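Local structure of putative nitrite reductase NADPH (Small subunit) oxidoreductase protein (Vibrio parahaemolyticus RIMD 2210633, 3C0D) at residues G20-F33 with A42-S56. The protein is probably the small subunit of an NAD(P)H-dependent nitrite reductase, with a Rieske-like domain of the kind that in relatives binds a [2Fe-2S] cluster. Sequence-based numbering, arbitrary orientation.
Sequences GATVLIEGERVALF and AVQDWDPIGKAYVMS
Bends at chi2 (94°) and chi3 (-8°) fold the Arg29 chain over Tyr53, whose CG stands anti to its own carbonyl carbon, and the two flat groups end almost parallel. The guanidinium stacks on the ring with centres 4.1 Å apart, an off-centre cation-pi contact, while Arg29 CD rides over the same ring face as a CH-pi partner. On the opposite face Trp46 comes in edge-on, its CE3 over the ring centre.

Asp45, in the loop just after strand segment 42-44, ties the two segments together through its backbone N and its carboxylate. The N gives Arg29 O a nearly straight bond of 3.0 Å, from above the carbonyl plane. With CG anti to the backbone N (chi1 -170°), its carboxylate turns back to Ser56, where OD1 takes the amide N at 2.7 Å, and packs against Thr22 CG2. Asp45 O meanwhile accepts from both Val54 N and Met55 N.

Farther along, Ala31 and Val43 form an antiparallel hydrogen-bonded pair, Ala31 N reaching Val43 O at 2.7 Å. Phe33 turns its ring edge to Val43 CG2 and Met55 O, and two waters bridge Gly20 to Ser56 O.

Strands 28-35 and 39-47 are a hairpin in the Rieske-like domain; strand 21-25 pairs with 28-35, and 39-47 with 95-100. Val30 packs on Trp96 and Ala42 on Val98, Leu32 on strand 6-11, and selenomethionine Met55 on Phe78 of strand 77-79.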
# COMPACT_ATOMS: atom_id res chain seq x y z
N GLY A 20 7.34 -3.30 -1.82
CA GLY A 20 6.73 -2.03 -2.19
C GLY A 20 7.27 -1.30 -3.41
O GLY A 20 8.48 -1.15 -3.56
N ALA A 21 6.36 -0.87 -4.28
CA ALA A 21 6.68 -0.11 -5.48
C ALA A 21 5.94 1.22 -5.36
O ALA A 21 4.73 1.23 -5.15
CB ALA A 21 6.19 -0.84 -6.72
N THR A 22 6.64 2.33 -5.47
CA THR A 22 5.95 3.59 -5.34
C THR A 22 5.34 3.93 -6.67
O THR A 22 5.83 3.50 -7.71
CB THR A 22 6.91 4.72 -4.98
OG1 THR A 22 7.84 4.91 -6.05
CG2 THR A 22 7.66 4.40 -3.69
N VAL A 23 4.25 4.69 -6.61
CA VAL A 23 3.52 5.16 -7.78
C VAL A 23 2.82 6.41 -7.33
O VAL A 23 2.78 6.73 -6.14
CB VAL A 23 2.43 4.18 -8.27
CG1 VAL A 23 3.08 2.94 -8.89
CG2 VAL A 23 1.51 3.82 -7.11
N LEU A 24 2.24 7.12 -8.28
CA LEU A 24 1.54 8.35 -7.99
C LEU A 24 0.08 8.18 -8.39
O LEU A 24 -0.23 7.69 -9.49
CB LEU A 24 2.15 9.51 -8.78
CG LEU A 24 3.07 10.53 -8.12
CD1 LEU A 24 3.99 9.89 -7.08
CD2 LEU A 24 3.87 11.21 -9.23
N ILE A 25 -0.82 8.58 -7.50
CA ILE A 25 -2.23 8.53 -7.81
C ILE A 25 -2.73 9.94 -7.63
O ILE A 25 -2.80 10.45 -6.51
CB ILE A 25 -2.99 7.55 -6.92
CG1 ILE A 25 -2.44 6.14 -7.13
CG2 ILE A 25 -4.48 7.59 -7.25
CD1 ILE A 25 -3.27 5.07 -6.46
N GLU A 26 -3.05 10.58 -8.74
CA GLU A 26 -3.53 11.94 -8.72
C GLU A 26 -2.75 12.80 -7.75
O GLU A 26 -3.34 13.48 -6.92
CB GLU A 26 -5.02 11.95 -8.38
CG GLU A 26 -5.88 11.62 -9.59
CD GLU A 26 -5.66 12.60 -10.74
OE1 GLU A 26 -5.98 13.81 -10.59
OE2 GLU A 26 -5.15 12.16 -11.80
N GLY A 27 -1.43 12.77 -7.86
CA GLY A 27 -0.59 13.61 -7.02
C GLY A 27 -0.09 13.12 -5.67
O GLY A 27 0.91 13.63 -5.16
N GLU A 28 -0.76 12.14 -5.08
CA GLU A 28 -0.34 11.63 -3.78
C GLU A 28 0.63 10.47 -3.90
O GLU A 28 0.51 9.64 -4.79
CB GLU A 28 -1.57 11.22 -2.98
CG GLU A 28 -2.51 12.38 -2.69
CD GLU A 28 -3.68 11.97 -1.78
OE1 GLU A 28 -3.42 11.39 -0.70
OE2 GLU A 28 -4.84 12.25 -2.16
N ARG A 29 1.59 10.41 -2.99
CA ARG A 29 2.59 9.34 -2.97
C ARG A 29 1.96 8.06 -2.50
O ARG A 29 1.52 7.99 -1.36
CB ARG A 29 3.71 9.65 -2.00
CG ARG A 29 5.03 9.08 -2.45
CD ARG A 29 5.74 10.15 -3.20
NE ARG A 29 4.83 11.26 -3.39
CZ ARG A 29 5.23 12.46 -3.75
NH1 ARG A 29 6.53 12.67 -3.95
NH2 ARG A 29 4.35 13.43 -3.91
N VAL A 30 1.96 7.03 -3.34
CA VAL A 30 1.37 5.75 -2.98
C VAL A 30 2.36 4.58 -3.04
O VAL A 30 3.27 4.56 -3.87
CB VAL A 30 0.17 5.43 -3.90
CG1 VAL A 30 -0.52 4.16 -3.44
CG2 VAL A 30 -0.79 6.59 -3.90
N ALA A 31 2.18 3.62 -2.14
CA ALA A 31 3.04 2.45 -2.10
C ALA A 31 2.20 1.23 -2.46
O ALA A 31 1.20 0.96 -1.81
CB ALA A 31 3.64 2.28 -0.69
N LEU A 32 2.60 0.51 -3.51
CA LEU A 32 1.87 -0.68 -3.92
C LEU A 32 2.54 -1.92 -3.36
O LEU A 32 3.76 -2.04 -3.39
CB LEU A 32 1.79 -0.79 -5.44
CG LEU A 32 1.05 0.34 -6.16
CD1 LEU A 32 0.70 -0.12 -7.55
CD2 LEU A 32 -0.21 0.72 -5.38
N PHE A 33 1.74 -2.85 -2.87
CA PHE A 33 2.27 -4.08 -2.29
C PHE A 33 1.49 -5.26 -2.84
O PHE A 33 0.32 -5.47 -2.51
CB PHE A 33 2.13 -4.05 -0.77
CG PHE A 33 3.15 -3.21 -0.07
CD1 PHE A 33 4.46 -3.68 0.10
CD2 PHE A 33 2.80 -1.98 0.49
CE1 PHE A 33 5.41 -2.93 0.83
CE2 PHE A 33 3.73 -1.21 1.23
CZ PHE A 33 5.04 -1.70 1.40
N ALA A 42 -2.65 -0.83 -1.67
CA ALA A 42 -2.03 0.48 -1.82
C ALA A 42 -2.16 1.26 -0.53
O ALA A 42 -3.23 1.27 0.07
CB ALA A 42 -2.73 1.25 -2.93
N VAL A 43 -1.08 1.91 -0.10
CA VAL A 43 -1.11 2.72 1.13
C VAL A 43 -0.25 3.96 0.88
O VAL A 43 0.60 3.94 -0.01
CB VAL A 43 -0.53 1.95 2.33
CG1 VAL A 43 -1.42 0.78 2.71
CG2 VAL A 43 0.88 1.46 2.01
N GLN A 44 -0.46 5.03 1.64
CA GLN A 44 0.36 6.23 1.45
C GLN A 44 1.81 5.85 1.71
O GLN A 44 2.11 5.13 2.66
CB GLN A 44 -0.04 7.33 2.41
CG GLN A 44 0.42 7.10 3.83
CD GLN A 44 -0.10 8.18 4.74
OE1 GLN A 44 -1.31 8.39 4.84
NE2 GLN A 44 0.81 8.90 5.40
N ASP A 45 2.70 6.36 0.87
CA ASP A 45 4.11 6.07 0.99
C ASP A 45 4.75 6.88 2.07
O ASP A 45 5.73 6.46 2.66
CB ASP A 45 4.84 6.32 -0.33
CG ASP A 45 6.27 5.79 -0.31
OD1 ASP A 45 6.47 4.63 0.12
OD2 ASP A 45 7.18 6.52 -0.73
N TRP A 46 4.18 8.05 2.35
CA TRP A 46 4.71 8.90 3.41
C TRP A 46 4.41 8.31 4.80
O TRP A 46 3.26 8.00 5.12
CB TRP A 46 4.11 10.31 3.26
CG TRP A 46 4.47 11.31 4.32
CD1 TRP A 46 3.76 11.59 5.45
CD2 TRP A 46 5.61 12.18 4.34
NE1 TRP A 46 4.37 12.59 6.16
CE2 TRP A 46 5.51 12.97 5.51
CE3 TRP A 46 6.70 12.38 3.48
CZ2 TRP A 46 6.46 13.95 5.84
CZ3 TRP A 46 7.65 13.35 3.80
CH2 TRP A 46 7.52 14.12 4.97
N ASP A 47 5.46 8.13 5.60
CA ASP A 47 5.37 7.60 6.96
C ASP A 47 4.98 8.74 7.91
O ASP A 47 5.79 9.63 8.18
CB ASP A 47 6.72 7.04 7.39
CG ASP A 47 6.74 6.58 8.83
OD1 ASP A 47 5.78 6.88 9.57
OD2 ASP A 47 7.73 5.94 9.24
N PRO A 48 3.77 8.70 8.46
CA PRO A 48 3.28 9.74 9.38
C PRO A 48 4.10 9.89 10.65
O PRO A 48 4.05 10.91 11.31
CB PRO A 48 1.85 9.29 9.67
CG PRO A 48 1.98 7.79 9.63
CD PRO A 48 2.85 7.55 8.42
N ILE A 49 4.83 8.84 10.99
CA ILE A 49 5.67 8.84 12.18
C ILE A 49 7.05 8.52 11.63
O ILE A 49 7.40 7.34 11.46
CB ILE A 49 5.30 7.68 13.15
CG1 ILE A 49 3.79 7.58 13.33
CG2 ILE A 49 5.97 7.92 14.50
CD1 ILE A 49 3.38 6.37 14.11
N GLY A 50 7.84 9.54 11.34
CA GLY A 50 9.16 9.27 10.79
C GLY A 50 9.39 10.36 9.79
O GLY A 50 10.53 10.77 9.52
N LYS A 51 8.29 10.82 9.21
CA LYS A 51 8.28 11.91 8.27
C LYS A 51 9.16 11.78 7.03
O LYS A 51 10.13 12.54 6.87
CB LYS A 51 8.64 13.18 9.04
CG LYS A 51 7.80 13.36 10.26
CD LYS A 51 6.34 13.40 9.87
CE LYS A 51 5.46 13.64 11.06
NZ LYS A 51 4.03 13.59 10.66
N ALA A 52 8.82 10.85 6.15
CA ALA A 52 9.57 10.67 4.91
C ALA A 52 8.89 9.63 4.04
O ALA A 52 8.31 8.68 4.55
CB ALA A 52 11.00 10.24 5.22
N TYR A 53 8.94 9.83 2.72
CA TYR A 53 8.35 8.88 1.81
C TYR A 53 9.27 7.70 1.94
O TYR A 53 10.39 7.74 1.42
CB TYR A 53 8.38 9.35 0.36
CG TYR A 53 7.66 10.64 0.10
CD1 TYR A 53 6.27 10.73 0.19
CD2 TYR A 53 8.38 11.79 -0.22
CE1 TYR A 53 5.61 11.94 -0.05
CE2 TYR A 53 7.73 12.99 -0.45
CZ TYR A 53 6.36 13.06 -0.37
OH TYR A 53 5.75 14.25 -0.68
N VAL A 54 8.81 6.66 2.62
CA VAL A 54 9.64 5.49 2.82
C VAL A 54 8.88 4.18 3.02
O VAL A 54 9.51 3.12 3.17
CB VAL A 54 10.59 5.73 4.03
CG1 VAL A 54 9.82 5.64 5.33
CG2 VAL A 54 11.73 4.74 3.99
N MSE A 55 7.55 4.22 3.00
CA MSE A 55 6.78 3.01 3.21
C MSE A 55 7.02 1.94 2.18
O MSE A 55 6.83 0.75 2.45
CB MSE A 55 5.28 3.33 3.30
CG MSE A 55 4.89 4.18 4.51
SE MSE A 55 5.55 3.59 6.29
CE MSE A 55 4.62 1.88 6.43
N SER A 56 7.44 2.32 0.99
CA SER A 56 7.67 1.30 -0.03
C SER A 56 8.86 0.43 0.38
O SER A 56 9.00 -0.69 -0.07
CB SER A 56 7.94 1.95 -1.38
OG SER A 56 9.33 2.05 -1.63
O HOH W 1 10.83 -0.83 -2.69
O HOH W 2 8.95 -3.09 0.72